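Local coordinates for regulatory protein RecX (Lactobacillus reuteri, PDB 3D5L) that probably modulates the activity of the RecA recombinase in DNA repair, at residues A[62-67]-A[100-105]; A[16-21]-A[30-35]; A[73-78]-A[111-116]; A[38-43]-A[52-57]. All coordinates share one frame; numbering follows the deposited sequence.

Contact 1: residues A[62-67]-A[100-105]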
loop_
_atom_site.group_PDB
_atom_site.type_symbol
_atom_site.label_atom_id
_atom_site.label_comp_id
_atom_site.label_asym_id
_atom_site.label_seq_id
_atom_site.Cartn_x
_atom_site.Cartn_y
_atom_site.Cartn_z
ATOM N N LYS A 62 9.097 9.735 13.901
ATOM C CA LYS A 62 9.915 8.533 13.752
ATOM C C LYS A 62 9.175 7.424 12.997
ATOM O O LYS A 62 9.778 6.699 12.206
ATOM C CB LYS A 62 10.333 8.005 15.123
ATOM C CG LYS A 62 11.142 8.992 15.934
ATOM C CD LYS A 62 12.621 8.820 15.722
ATOM C CE LYS A 62 13.163 7.822 16.714
ATOM N NZ LYS A 62 12.774 8.258 18.078
ATOM N N ALA A 63 7.873 7.288 13.235
ATOM C CA ALA A 63 7.103 6.239 12.559
ATOM C C ALA A 63 6.973 6.637 11.094
ATOM O O ALA A 63 6.987 5.802 10.191
ATOM C CB ALA A 63 5.722 6.088 13.204
ATOM N N TYR A 64 6.865 7.935 10.871
ATOM C CA TYR A 64 6.758 8.447 9.528
ATOM C C TYR A 64 8.030 8.094 8.760
ATOM O O TYR A 64 7.959 7.606 7.633
ATOM C CB TYR A 64 6.569 9.963 9.564
ATOM C CG TYR A 64 6.432 10.561 8.189
ATOM C CD1 TYR A 64 5.271 10.358 7.432
ATOM C CD2 TYR A 64 7.467 11.308 7.630
ATOM C CE1 TYR A 64 5.144 10.887 6.145
ATOM C CE2 TYR A 64 7.351 11.839 6.345
ATOM C CZ TYR A 64 6.183 11.626 5.614
ATOM O OH TYR A 64 6.052 12.190 4.369
ATOM N N SER A 65 9.187 8.345 9.377
ATOM C CA SER A 65 10.487 8.048 8.759
ATOM C C SER A 65 10.575 6.586 8.373
ATOM O O SER A 65 11.028 6.250 7.280
ATOM C CB SER A 65 11.634 8.351 9.728
ATOM O OG SER A 65 11.639 9.711 10.092
ATOM N N ARG A 66 10.159 5.708 9.281
ATOM C CA ARG A 66 10.196 4.278 8.997
ATOM C C ARG A 66 9.260 3.893 7.838
ATOM O O ARG A 66 9.557 2.958 7.097
ATOM C CB ARG A 66 9.852 3.491 10.252
ATOM C CG ARG A 66 10.848 3.711 11.375
ATOM C CD ARG A 66 10.799 2.571 12.367
ATOM N NE ARG A 66 10.872 1.283 11.678
ATOM C CZ ARG A 66 10.881 0.106 12.295
ATOM N NH1 ARG A 66 10.830 0.054 13.621
ATOM N NH2 ARG A 66 10.912 -1.014 11.587
ATOM N N MET A 67 8.131 4.589 7.675
ATOM C CA MET A 67 7.260 4.270 6.550
ATOM C C MET A 67 7.993 4.735 5.280
ATOM O O MET A 67 7.799 4.159 4.211
ATOM C CB MET A 67 5.888 4.963 6.663
ATOM C CG MET A 67 4.958 4.398 7.755
ATOM S SD MET A 67 4.795 2.563 7.704
ATOM C CE MET A 67 6.275 2.024 8.641
ATOM N N LYS A 100 -2.428 10.425 6.085
ATOM C CA LYS A 100 -2.758 11.717 5.503
ATOM C C LYS A 100 -1.492 12.424 5.048
ATOM O O LYS A 100 -1.442 12.966 3.942
ATOM C CB LYS A 100 -3.477 12.595 6.527
ATOM C CG LYS A 100 -3.926 13.933 5.972
ATOM C CD LYS A 100 -4.538 14.800 7.061
ATOM C CE LYS A 100 -4.985 16.155 6.513
ATOM N NZ LYS A 100 -5.558 17.009 7.592
ATOM N N LYS A 101 -0.472 12.427 5.901
ATOM C CA LYS A 101 0.779 13.077 5.550
ATOM C C LYS A 101 1.457 12.402 4.365
ATOM O O LYS A 101 1.978 13.075 3.476
ATOM C CB LYS A 101 1.742 13.113 6.742
ATOM C CG LYS A 101 3.106 13.689 6.361
ATOM C CD LYS A 101 3.970 14.089 7.561
ATOM C CE LYS A 101 5.238 14.801 7.062
ATOM N NZ LYS A 101 6.145 15.271 8.155
ATOM N N LEU A 102 1.457 11.072 4.348
ATOM C CA LEU A 102 2.071 10.338 3.247
ATOM C C LEU A 102 1.265 10.569 1.979
ATOM O O LEU A 102 1.816 10.704 0.890
ATOM C CB LEU A 102 2.106 8.839 3.555
ATOM C CG LEU A 102 3.152 8.352 4.556
ATOM C CD1 LEU A 102 2.804 6.927 4.973
ATOM C CD2 LEU A 102 4.546 8.430 3.928
ATOM N N ARG A 103 -0.051 10.608 2.138
ATOM C CA ARG A 103 -0.960 10.817 1.023
ATOM C C ARG A 103 -0.715 12.213 0.441
ATOM O O ARG A 103 -0.623 12.388 -0.777
ATOM C CB ARG A 103 -2.402 10.683 1.520
ATOM C CG ARG A 103 -3.403 10.247 0.471
ATOM C CD ARG A 103 -4.791 10.173 1.085
ATOM N NE ARG A 103 -5.017 8.969 1.885
ATOM C CZ ARG A 103 -5.652 8.965 3.054
ATOM N NH1 ARG A 103 -6.113 10.104 3.567
ATOM N NH2 ARG A 103 -5.852 7.821 3.702
ATOM N N GLY A 104 -0.597 13.198 1.324
ATOM C CA GLY A 104 -0.336 14.559 0.889
ATOM C C GLY A 104 0.961 14.685 0.103
ATOM O O GLY A 104 1.052 15.501 -0.817
ATOM N N GLN A 105 1.971 13.889 0.463
ATOM C CA GLN A 105 3.254 13.913 -0.240
ATOM C C GLN A 105 3.179 12.920 -1.387
ATOM O O GLN A 105 4.158 12.688 -2.103
ATOM C CB GLN A 105 4.396 13.524 0.700
ATOM C CG GLN A 105 4.616 14.466 1.882
ATOM C CD GLN A 105 4.963 15.888 1.454
ATOM O OE1 GLN A 105 4.107 16.636 0.977
ATOM N NE2 GLN A 105 6.225 16.262 1.624
#

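Contact 2: residues A[16-21]-A[30-35]. With SO4 (sulfate ion), chain C.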
loop_
_atom_site.group_PDB
_atom_site.type_symbol
_atom_site.label_atom_id
_atom_site.label_comp_id
_atom_site.label_asym_id
_atom_site.label_seq_id
_atom_site.Cartn_x
_atom_site.Cartn_y
_atom_site.Cartn_z
ATOM N N GLY A 16 19.139 14.629 9.590
ATOM C CA GLY A 16 17.728 14.513 9.897
ATOM C C GLY A 16 17.332 14.622 11.352
ATOM O O GLY A 16 16.166 14.902 11.658
ATOM N N ARG A 17 18.288 14.397 12.247
ATOM C CA ARG A 17 18.018 14.444 13.679
ATOM C C ARG A 17 18.997 15.386 14.363
ATOM O O ARG A 17 20.119 15.573 13.882
ATOM C CB ARG A 17 18.178 13.054 14.285
ATOM C CG ARG A 17 17.580 11.917 13.479
ATOM C CD ARG A 17 16.200 11.601 13.938
ATOM N NE ARG A 17 16.141 11.385 15.381
ATOM C CZ ARG A 17 15.015 11.462 16.078
ATOM N NH1 ARG A 17 13.879 11.740 15.448
ATOM N NH2 ARG A 17 15.023 11.293 17.393
ATOM N N TYR A 18 18.577 15.952 15.499
ATOM C CA TYR A 18 19.409 16.887 16.255
ATOM C C TYR A 18 19.429 16.604 17.746
ATOM O O TYR A 18 18.467 16.075 18.301
ATOM C CB TYR A 18 18.912 18.313 16.048
ATOM C CG TYR A 18 18.934 18.754 14.607
ATOM C CD1 TYR A 18 20.051 19.410 14.072
ATOM C CD2 TYR A 18 17.855 18.479 13.761
ATOM C CE1 TYR A 18 20.088 19.783 12.731
ATOM C CE2 TYR A 18 17.884 18.842 12.422
ATOM C CZ TYR A 18 19.000 19.496 11.908
ATOM O OH TYR A 18 19.010 19.884 10.581
ATOM N N ASN A 19 20.536 16.962 18.385
ATOM C CA ASN A 19 20.676 16.799 19.821
ATOM C C ASN A 19 20.446 18.172 20.441
ATOM O O ASN A 19 21.069 19.152 20.028
ATOM C CB ASN A 19 22.079 16.292 20.188
ATOM C CG ASN A 19 22.347 14.892 19.673
ATOM O OD1 ASN A 19 21.486 14.018 19.750
ATOM N ND2 ASN A 19 23.554 14.666 19.159
ATOM N N ILE A 20 19.544 18.238 21.419
ATOM C CA ILE A 20 19.225 19.495 22.094
ATOM C C ILE A 20 19.778 19.542 23.514
ATOM O O ILE A 20 19.569 18.629 24.312
ATOM C CB ILE A 20 17.696 19.738 22.142
ATOM C CG1 ILE A 20 17.187 20.157 20.760
ATOM C CG2 ILE A 20 17.366 20.842 23.134
ATOM C CD1 ILE A 20 17.447 19.152 19.676
ATOM N N TYR A 21 20.493 20.622 23.813
ATOM C CA TYR A 21 21.090 20.837 25.125
ATOM C C TYR A 21 20.361 21.956 25.850
ATOM O O TYR A 21 20.200 23.052 25.318
ATOM C CB TYR A 21 22.564 21.223 24.982
ATOM C CG TYR A 21 23.441 20.131 24.420
ATOM C CD1 TYR A 21 24.354 19.455 25.228
ATOM C CD2 TYR A 21 23.350 19.763 23.080
ATOM C CE1 TYR A 21 25.160 18.432 24.707
ATOM C CE2 TYR A 21 24.140 18.750 22.552
ATOM C CZ TYR A 21 25.039 18.090 23.368
ATOM O OH TYR A 21 25.799 17.071 22.835
ATOM N N VAL A 30 15.430 15.430 18.492
ATOM C CA VAL A 30 14.211 15.739 17.777
ATOM C C VAL A 30 14.453 15.576 16.294
ATOM O O VAL A 30 15.517 15.927 15.800
ATOM C CB VAL A 30 13.740 17.189 18.054
ATOM C CG1 VAL A 30 13.149 17.286 19.449
ATOM C CG2 VAL A 30 14.912 18.153 17.929
ATOM N N ALA A 31 13.476 15.007 15.598
ATOM C CA ALA A 31 13.568 14.847 14.159
ATOM C C ALA A 31 13.533 16.285 13.650
ATOM O O ALA A 31 13.117 17.193 14.375
ATOM C CB ALA A 31 12.349 14.056 13.620
ATOM N N GLU A 32 13.959 16.500 12.415
ATOM C CA GLU A 32 13.944 17.843 11.868
ATOM C C GLU A 32 12.532 18.443 11.881
ATOM O O GLU A 32 12.353 19.574 12.319
ATOM C CB GLU A 32 14.490 17.834 10.441
ATOM C CG GLU A 32 14.884 19.206 9.942
ATOM C CD GLU A 32 15.375 19.179 8.510
ATOM O OE1 GLU A 32 16.206 18.302 8.185
ATOM O OE2 GLU A 32 14.937 20.041 7.714
ATOM N N SER A 33 11.534 17.687 11.411
ATOM C CA SER A 33 10.147 18.169 11.358
ATOM C C SER A 33 9.596 18.609 12.712
ATOM O O SER A 33 8.724 19.476 12.780
ATOM C CB SER A 33 9.211 17.097 10.761
ATOM O OG SER A 33 8.824 16.116 11.720
ATOM N N VAL A 34 10.089 17.999 13.786
ATOM C CA VAL A 34 9.640 18.357 15.130
ATOM C C VAL A 34 10.352 19.631 15.571
ATOM O O VAL A 34 9.784 20.477 16.269
ATOM C CB VAL A 34 9.956 17.244 16.139
ATOM C CG1 VAL A 34 9.597 17.696 17.545
ATOM C CG2 VAL A 34 9.191 15.987 15.764
ATOM N N LEU A 35 11.606 19.755 15.159
ATOM C CA LEU A 35 12.399 20.927 15.490
ATOM C C LEU A 35 11.730 22.138 14.851
ATOM O O LEU A 35 11.678 23.215 15.446
ATOM C CB LEU A 35 13.815 20.763 14.953
ATOM C CG LEU A 35 14.738 21.957 15.158
ATOM C CD1 LEU A 35 16.029 21.484 15.805
ATOM C CD2 LEU A 35 15.005 22.637 13.815
HETATM S S SO4 C . 17.671 9.222 18.638
HETATM O O1 SO4 C . 17.856 10.451 17.845
HETATM O O2 SO4 C . 18.490 9.337 19.859
HETATM O O3 SO4 C . 18.092 8.044 17.865
HETATM O O4 SO4 C . 16.239 9.067 18.974
#

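Contact 3: residues A[73-78]-A[111-116]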
loop_
_atom_site.group_PDB
_atom_site.type_symbol
_atom_site.label_atom_id
_atom_site.label_comp_id
_atom_site.label_asym_id
_atom_site.label_seq_id
_atom_site.Cartn_x
_atom_site.Cartn_y
_atom_site.Cartn_z
ATOM N N TYR A 73 11.522 0.280 -0.731
ATOM C CA TYR A 73 11.856 -1.040 -1.268
ATOM C C TYR A 73 10.916 -1.557 -2.345
ATOM O O TYR A 73 11.355 -2.270 -3.246
ATOM C CB TYR A 73 11.894 -2.073 -0.142
ATOM C CG TYR A 73 12.838 -1.735 0.980
ATOM C CD1 TYR A 73 14.228 -1.730 0.780
ATOM C CD2 TYR A 73 12.353 -1.441 2.254
ATOM C CE1 TYR A 73 15.108 -1.441 1.831
ATOM C CE2 TYR A 73 13.223 -1.160 3.311
ATOM C CZ TYR A 73 14.597 -1.162 3.091
ATOM O OH TYR A 73 15.458 -0.907 4.147
ATOM N N GLN A 74 9.630 -1.215 -2.237
ATOM C CA GLN A 74 8.617 -1.671 -3.186
ATOM C C GLN A 74 7.322 -0.878 -3.105
ATOM O O GLN A 74 7.089 -0.124 -2.164
ATOM C CB GLN A 74 8.277 -3.149 -2.945
ATOM C CG GLN A 74 9.359 -4.141 -3.336
ATOM C CD GLN A 74 9.062 -5.554 -2.855
ATOM O OE1 GLN A 74 9.927 -6.433 -2.908
ATOM N NE2 GLN A 74 7.836 -5.776 -2.380
ATOM N N MET A 75 6.466 -1.106 -4.095
ATOM C CA MET A 75 5.159 -0.468 -4.212
ATOM C C MET A 75 4.244 -0.976 -3.082
ATOM O O MET A 75 4.235 -2.170 -2.789
ATOM C CB MET A 75 4.581 -0.827 -5.581
ATOM C CG MET A 75 3.258 -0.170 -5.946
ATOM S SD MET A 75 2.735 -0.660 -7.626
ATOM C CE MET A 75 4.050 0.160 -8.621
ATOM N N ARG A 76 3.486 -0.065 -2.465
ATOM C CA ARG A 76 2.578 -0.387 -1.360
ATOM C C ARG A 76 1.211 0.266 -1.501
ATOM O O ARG A 76 1.100 1.371 -2.031
ATOM C CB ARG A 76 3.133 0.111 -0.019
ATOM C CG ARG A 76 4.618 -0.039 0.191
ATOM C CD ARG A 76 5.033 -1.476 0.385
ATOM N NE ARG A 76 6.454 -1.543 0.684
ATOM C CZ ARG A 76 7.113 -2.668 0.917
ATOM N NH1 ARG A 76 6.474 -3.841 0.882
ATOM N NH2 ARG A 76 8.412 -2.620 1.186
ATOM N N THR A 77 0.185 -0.409 -0.982
ATOM C CA THR A 77 -1.182 0.113 -0.982
ATOM C C THR A 77 -1.320 0.817 0.361
ATOM O O THR A 77 -0.422 0.745 1.210
ATOM C CB THR A 77 -2.253 -1.002 -0.981
ATOM O OG1 THR A 77 -2.048 -1.840 0.166
ATOM C CG2 THR A 77 -2.190 -1.839 -2.249
ATOM N N GLU A 78 -2.450 1.479 0.559
ATOM C CA GLU A 78 -2.700 2.166 1.813
ATOM C C GLU A 78 -2.824 1.114 2.913
ATOM O O GLU A 78 -2.275 1.266 4.004
ATOM C CB GLU A 78 -3.994 2.977 1.710
ATOM C CG GLU A 78 -4.508 3.489 3.038
ATOM C CD GLU A 78 -5.772 4.318 2.894
ATOM O OE1 GLU A 78 -5.697 5.410 2.275
ATOM O OE2 GLU A 78 -6.833 3.871 3.401
ATOM N N HIS A 111 -4.968 4.168 -6.496
ATOM C CA HIS A 111 -5.486 4.120 -7.846
ATOM C C HIS A 111 -4.393 3.653 -8.812
ATOM O O HIS A 111 -4.652 2.871 -9.728
ATOM C CB HIS A 111 -6.035 5.495 -8.224
ATOM C CG HIS A 111 -6.730 5.525 -9.546
ATOM N ND1 HIS A 111 -6.049 5.588 -10.742
ATOM C CD2 HIS A 111 -8.047 5.475 -9.864
ATOM C CE1 HIS A 111 -6.913 5.575 -11.741
ATOM N NE2 HIS A 111 -8.132 5.506 -11.235
ATOM N N ALA A 112 -3.162 4.103 -8.576
ATOM C CA ALA A 112 -2.030 3.743 -9.429
ATOM C C ALA A 112 -1.615 2.315 -9.121
ATOM O O ALA A 112 -1.131 1.578 -9.976
ATOM C CB ALA A 112 -0.866 4.690 -9.180
ATOM N N TYR A 113 -1.809 1.923 -7.876
ATOM C CA TYR A 113 -1.479 0.580 -7.483
ATOM C C TYR A 113 -2.393 -0.429 -8.189
ATOM O O TYR A 113 -1.916 -1.393 -8.784
ATOM C CB TYR A 113 -1.624 0.429 -5.969
ATOM C CG TYR A 113 -1.215 -0.940 -5.495
ATOM C CD1 TYR A 113 0.059 -1.167 -4.968
ATOM C CD2 TYR A 113 -2.088 -2.024 -5.623
ATOM C CE1 TYR A 113 0.452 -2.453 -4.581
ATOM C CE2 TYR A 113 -1.705 -3.304 -5.248
ATOM C CZ TYR A 113 -0.440 -3.514 -4.728
ATOM O OH TYR A 113 -0.069 -4.791 -4.373
ATOM N N ALA A 114 -3.702 -0.207 -8.129
ATOM C CA ALA A 114 -4.647 -1.139 -8.737
ATOM C C ALA A 114 -4.380 -1.325 -10.229
ATOM O O ALA A 114 -4.437 -2.450 -10.747
ATOM C CB ALA A 114 -6.094 -0.667 -8.515
ATOM N N ALA A 115 -4.085 -0.221 -10.911
ATOM C CA ALA A 115 -3.807 -0.266 -12.339
ATOM C C ALA A 115 -2.554 -1.103 -12.607
ATOM O O ALA A 115 -2.535 -1.917 -13.535
ATOM C CB ALA A 115 -3.623 1.156 -12.893
ATOM N N SER A 116 -1.513 -0.894 -11.808
ATOM C CA SER A 116 -0.262 -1.631 -11.966
ATOM C C SER A 116 -0.479 -3.103 -11.675
ATOM O O SER A 116 0.132 -3.969 -12.298
ATOM C CB SER A 116 0.808 -1.098 -11.007
ATOM O OG SER A 116 1.167 0.236 -11.332
#

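Contact 4: residues A[38-43]-A[52-57]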
loop_
_atom_site.group_PDB
_atom_site.type_symbol
_atom_site.label_atom_id
_atom_site.label_comp_id
_atom_site.label_asym_id
_atom_site.label_seq_id
_atom_site.Cartn_x
_atom_site.Cartn_y
_atom_site.Cartn_z
ATOM N N PHE A 38 8.121 22.913 16.356
ATOM C CA PHE A 38 8.146 23.608 17.634
ATOM C C PHE A 38 9.046 24.839 17.688
ATOM O O PHE A 38 9.252 25.419 18.757
ATOM C CB PHE A 38 8.482 22.619 18.748
ATOM C CG PHE A 38 7.329 21.724 19.123
ATOM C CD1 PHE A 38 6.470 22.066 20.163
ATOM C CD2 PHE A 38 7.089 20.542 18.421
ATOM C CE1 PHE A 38 5.385 21.239 20.503
ATOM C CE2 PHE A 38 6.008 19.712 18.752
ATOM C CZ PHE A 38 5.158 20.065 19.796
ATOM N N ARG A 39 9.574 25.240 16.535
ATOM C CA ARG A 39 10.393 26.445 16.456
ATOM C C ARG A 39 11.580 26.467 17.425
ATOM O O ARG A 39 11.903 27.508 17.998
ATOM C CB ARG A 39 9.494 27.665 16.716
ATOM C CG ARG A 39 8.503 27.959 15.597
ATOM C CD ARG A 39 7.315 28.810 16.056
ATOM N NE ARG A 39 6.222 27.991 16.585
ATOM C CZ ARG A 39 5.922 27.871 17.875
ATOM N NH1 ARG A 39 6.627 28.524 18.789
ATOM N NH2 ARG A 39 4.923 27.085 18.254
ATOM N N LEU A 40 12.245 25.329 17.580
ATOM C CA LEU A 40 13.374 25.220 18.494
ATOM C C LEU A 40 14.651 25.901 17.988
ATOM O O LEU A 40 15.000 25.794 16.811
ATOM C CB LEU A 40 13.636 23.740 18.789
ATOM C CG LEU A 40 12.384 22.968 19.233
ATOM C CD1 LEU A 40 12.727 21.513 19.462
ATOM C CD2 LEU A 40 11.816 23.589 20.500
ATOM N N MET A 41 15.333 26.606 18.893
ATOM C CA MET A 41 16.574 27.312 18.572
ATOM C C MET A 41 17.302 27.711 19.861
ATOM O O MET A 41 16.785 27.503 20.956
ATOM C CB MET A 41 16.264 28.556 17.734
ATOM C CG MET A 41 15.598 29.682 18.510
ATOM S SD MET A 41 14.647 30.795 17.438
ATOM C CE MET A 41 15.816 31.085 16.106
ATOM N N LYS A 42 18.501 28.277 19.729
ATOM C CA LYS A 42 19.290 28.698 20.893
ATOM C C LYS A 42 18.541 29.778 21.666
ATOM O O LYS A 42 18.326 30.872 21.145
ATOM C CB LYS A 42 20.650 29.270 20.464
ATOM C CG LYS A 42 21.501 28.387 19.555
ATOM C CD LYS A 42 21.899 27.073 20.213
ATOM C CE LYS A 42 23.025 26.364 19.433
ATOM N NZ LYS A 42 22.744 26.197 17.975
ATOM N N GLY A 43 18.143 29.467 22.899
ATOM C CA GLY A 43 17.426 30.431 23.717
ATOM C C GLY A 43 15.957 30.137 23.989
ATOM O O GLY A 43 15.322 30.827 24.792
ATOM N N ALA A 52 6.883 17.414 26.597
ATOM C CA ALA A 52 6.174 16.145 26.484
ATOM C C ALA A 52 5.501 16.056 25.118
ATOM O O ALA A 52 5.447 14.983 24.508
ATOM C CB ALA A 52 5.133 16.020 27.598
ATOM N N ALA A 53 5.001 17.190 24.642
ATOM C CA ALA A 53 4.343 17.251 23.346
ATOM C C ALA A 53 5.384 17.125 22.231
ATOM O O ALA A 53 5.072 16.668 21.133
ATOM C CB ALA A 53 3.568 18.568 23.209
ATOM N N ILE A 54 6.612 17.548 22.515
ATOM C CA ILE A 54 7.704 17.459 21.547
ATOM C C ILE A 54 8.031 15.977 21.398
ATOM O O ILE A 54 8.234 15.472 20.292
ATOM C CB ILE A 54 8.960 18.244 22.044
ATOM C CG1 ILE A 54 8.751 19.743 21.817
ATOM C CG2 ILE A 54 10.212 17.773 21.326
ATOM C CD1 ILE A 54 9.881 20.622 22.312
ATOM N N ALA A 55 8.049 15.282 22.528
ATOM C CA ALA A 55 8.317 13.855 22.556
ATOM C C ALA A 55 7.280 13.083 21.736
ATOM O O ALA A 55 7.637 12.279 20.885
ATOM C CB ALA A 55 8.310 13.360 24.002
ATOM N N THR A 56 5.999 13.330 21.999
ATOM C CA THR A 56 4.926 12.646 21.274
ATOM C C THR A 56 5.031 12.913 19.774
ATOM O O THR A 56 4.827 12.012 18.955
ATOM C CB THR A 56 3.519 13.110 21.740
ATOM O OG1 THR A 56 3.417 13.000 23.168
ATOM C CG2 THR A 56 2.442 12.245 21.097
ATOM N N ALA A 57 5.333 14.155 19.416
ATOM C CA ALA A 57 5.467 14.524 18.014
ATOM C C ALA A 57 6.658 13.787 17.404
ATOM O O ALA A 57 6.570 13.293 16.283
ATOM C CB ALA A 57 5.651 16.027 17.878
#

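Contact 1: residues A[62-67]-A[100-105]
Tyr64 and Lys101 each carry CG anti to the backbone N (chi1 of Tyr64 -179°), and the lysine chain continues extended beyond CG. The two side chains cross at about a right angle. Both segments fall within the first RecX three-helix domain, of the helix-turn-helix clan, and join helix 48-71 to helix 92-104. The segment axes stay 11.3 Å apart at closest approach with a crossing angle of -47°, a wide separation that the tyrosine ring spans. Lys101 lies over one ring face: CE sits 3.9 Å from the Tyr64 ring centroid in a CH-pi contact, and NZ follows at 4.4 Å from the same centroid, 22° off the normal, which meets the geometry of a cation-pi interaction. Nearer the root of the lysine, CG rests 3.5 Å from Tyr64 CE1. Leu102 slides past the ring in the opposite direction, its CD2 approaching Tyr64 CE1 obliquely at 3.4 Å. This leucine is buried, and it also packs on Leu68 and Leu71 of helix 48-71 and on Ile81 of helix 78-87. One turn on from Tyr64, Met67 CB stands 4.0 Å from Leu102 CD1. At the end of the ring, Tyr64 OH lies 3.7 Å from Gln105 CG.

Contact 2: residues A[16-21]-A[30-35]
Tyr18 and Val30 form an antiparallel hydrogen-bonded pair, with Tyr18 N to Val30 O and Val30 N to Tyr18 O both 3.1 Å, and Arg17 faces Ala31 in the neighbouring non-hydrogen-bonded pair. These pairs belong to the beta hairpin of strands 17-22 and 25-31, at the point where the second strand turns into helix 32-37 with Ala31 as N-cap. The first helical N-H, Glu32 N, still reaches back to Gly16 O at 2.8 Å, though bent to 131° at the hydrogen. On the side of Tyr18 and Val30, Glu32 CG touches the ring edge, 3.9 Å from Tyr18 CE2, while Leu35 CD1 comes up obliquely. Farther along, Ile20 CD1 packs on Val30 CG2, the side chains crossing at about a right angle. On the opposite side, Arg17 is bent at chi2 (-94°) and chi3, and one guanidinium face lies over Ala31 N. Those two donors share an acceptor, Asp58 OD1 of helix 48-71, which takes a salt bridge from Arg17 NH1 and a hydrogen bond from Ala31 N. A sulfate, probably from the crystallisation liquor, occupies the guanidinium edge: its O1 lies in plane, 3.1 Å from Arg17 NE and 3.0 Å from Arg17 NH2.

Contact 3: residues A[73-78]-A[111-116]
The ring of Tyr113 stands between two side chains of the segment 73-78, Thr77 on one side of its plane and Met75 on the other. This is the junction between the first and second RecX three-helix domains, and it combines a CH-pi contact with a Met-aromatic one. Thr77 approaches face-on, its CG2 methyl over the ring centre only 5° off the normal. Met75 comes in obliquely near the rim: CG is 3.5 Å from Tyr113 CD1, and SD lies 4.6 Å from the Tyr113 ring centroid, 45° off the normal. In Tyr113, chi1 of -177° sets CG anti to the backbone N, and CB points toward the loop. The backbone between the two partners joins in, with Arg76 C 3.9 Å from Tyr113 CD1. An alanine in place of Tyr113 would probably open a gap between the loop and helix 110-124, leaving the Thr77 methyl and the Met75 chain without the ring they pack on. The threonine hydroxyl has another task: Thr77 is the N-cap of helix 78-87, its OG1 and Ser79 OG share a hydrogen bond, and its backbone N bonds to Asp80 OD2. Beside it, Glu78 N bonds to Asp110 OD1, a polar link to the start of helix 110-124. Beyond the ring, Met75 SD lies 3.9 Å from Ser116 CB, and the bend at chi3 puts CE 4.0 Å from Ser116 OG.

Contact 4: residues A[38-43]-A[52-57]
Phe38 points its CB toward segment 52-57 of helix 48-71, and from there chi1 of -76° sets CG anti to the carbonyl carbon, where it meets Ile54 CG1 at 3.6 Å. The ring then spreads beneath that same isoleucine atom: CD1 is 3.7 Å from Ile54 CG1, and CG1 stands above the centre of the face, 12° off the normal, a CH-pi contact. On the other flank CE2 turns its edge to Ala57, with Ala57 CB 3.8 Å away and near the ring plane. At the tip, CZ reaches the helix backbone, 3.7 Å from Ala53 O, and also approaches Ala53 CB at 4.1 Å. Phe38 is the first residue to leave helical geometry after helix 32-37, which ends in a Schellman motif with Arg39, at positive phi (55°), as the C-prime residue. An alanine at Phe38 would probably leave one side of Ile54 CG1 uncovered and open a gap beside the Ala53 and Ala57 methyls. Ile54 is shared more widely: it is buried, and it touches Phe28 and Val30 of the hairpin and Val34 of helix 32-37. Leu40, which also packs on Ile6 of strand 4-11, reaches toward Ile54 tip to tip, with CD2 4.0 Å and CD1 4.1 Å from Ile54 CD1.

Overall arrangement
Contacts 2 and 4 form one neighbourhood, their centres 8 Å apart: Val30 CG1 packs on Ile54 CG2 at 3.5 Å, and Leu40 N lies 3.1 Å from Leu35 O, a probable hydrogen bond. Contacts 4 and 1 both use helix 48-71, their centres about 19 Å apart. Contact 1 also touches contact 2 directly through Lys62 CD and Arg17 NH1, 3.2 Å apart, the latter belonging to the same guanidinium that binds the sulfate. Contacts 1 and 3 alternate along the chain and are tied by the salt bridge of Arg103 NH2 with Glu78 OE1 at 2.8 Å. Contact 3 lies farthest from the sheet, its centre about 35 Å from that of contact 4.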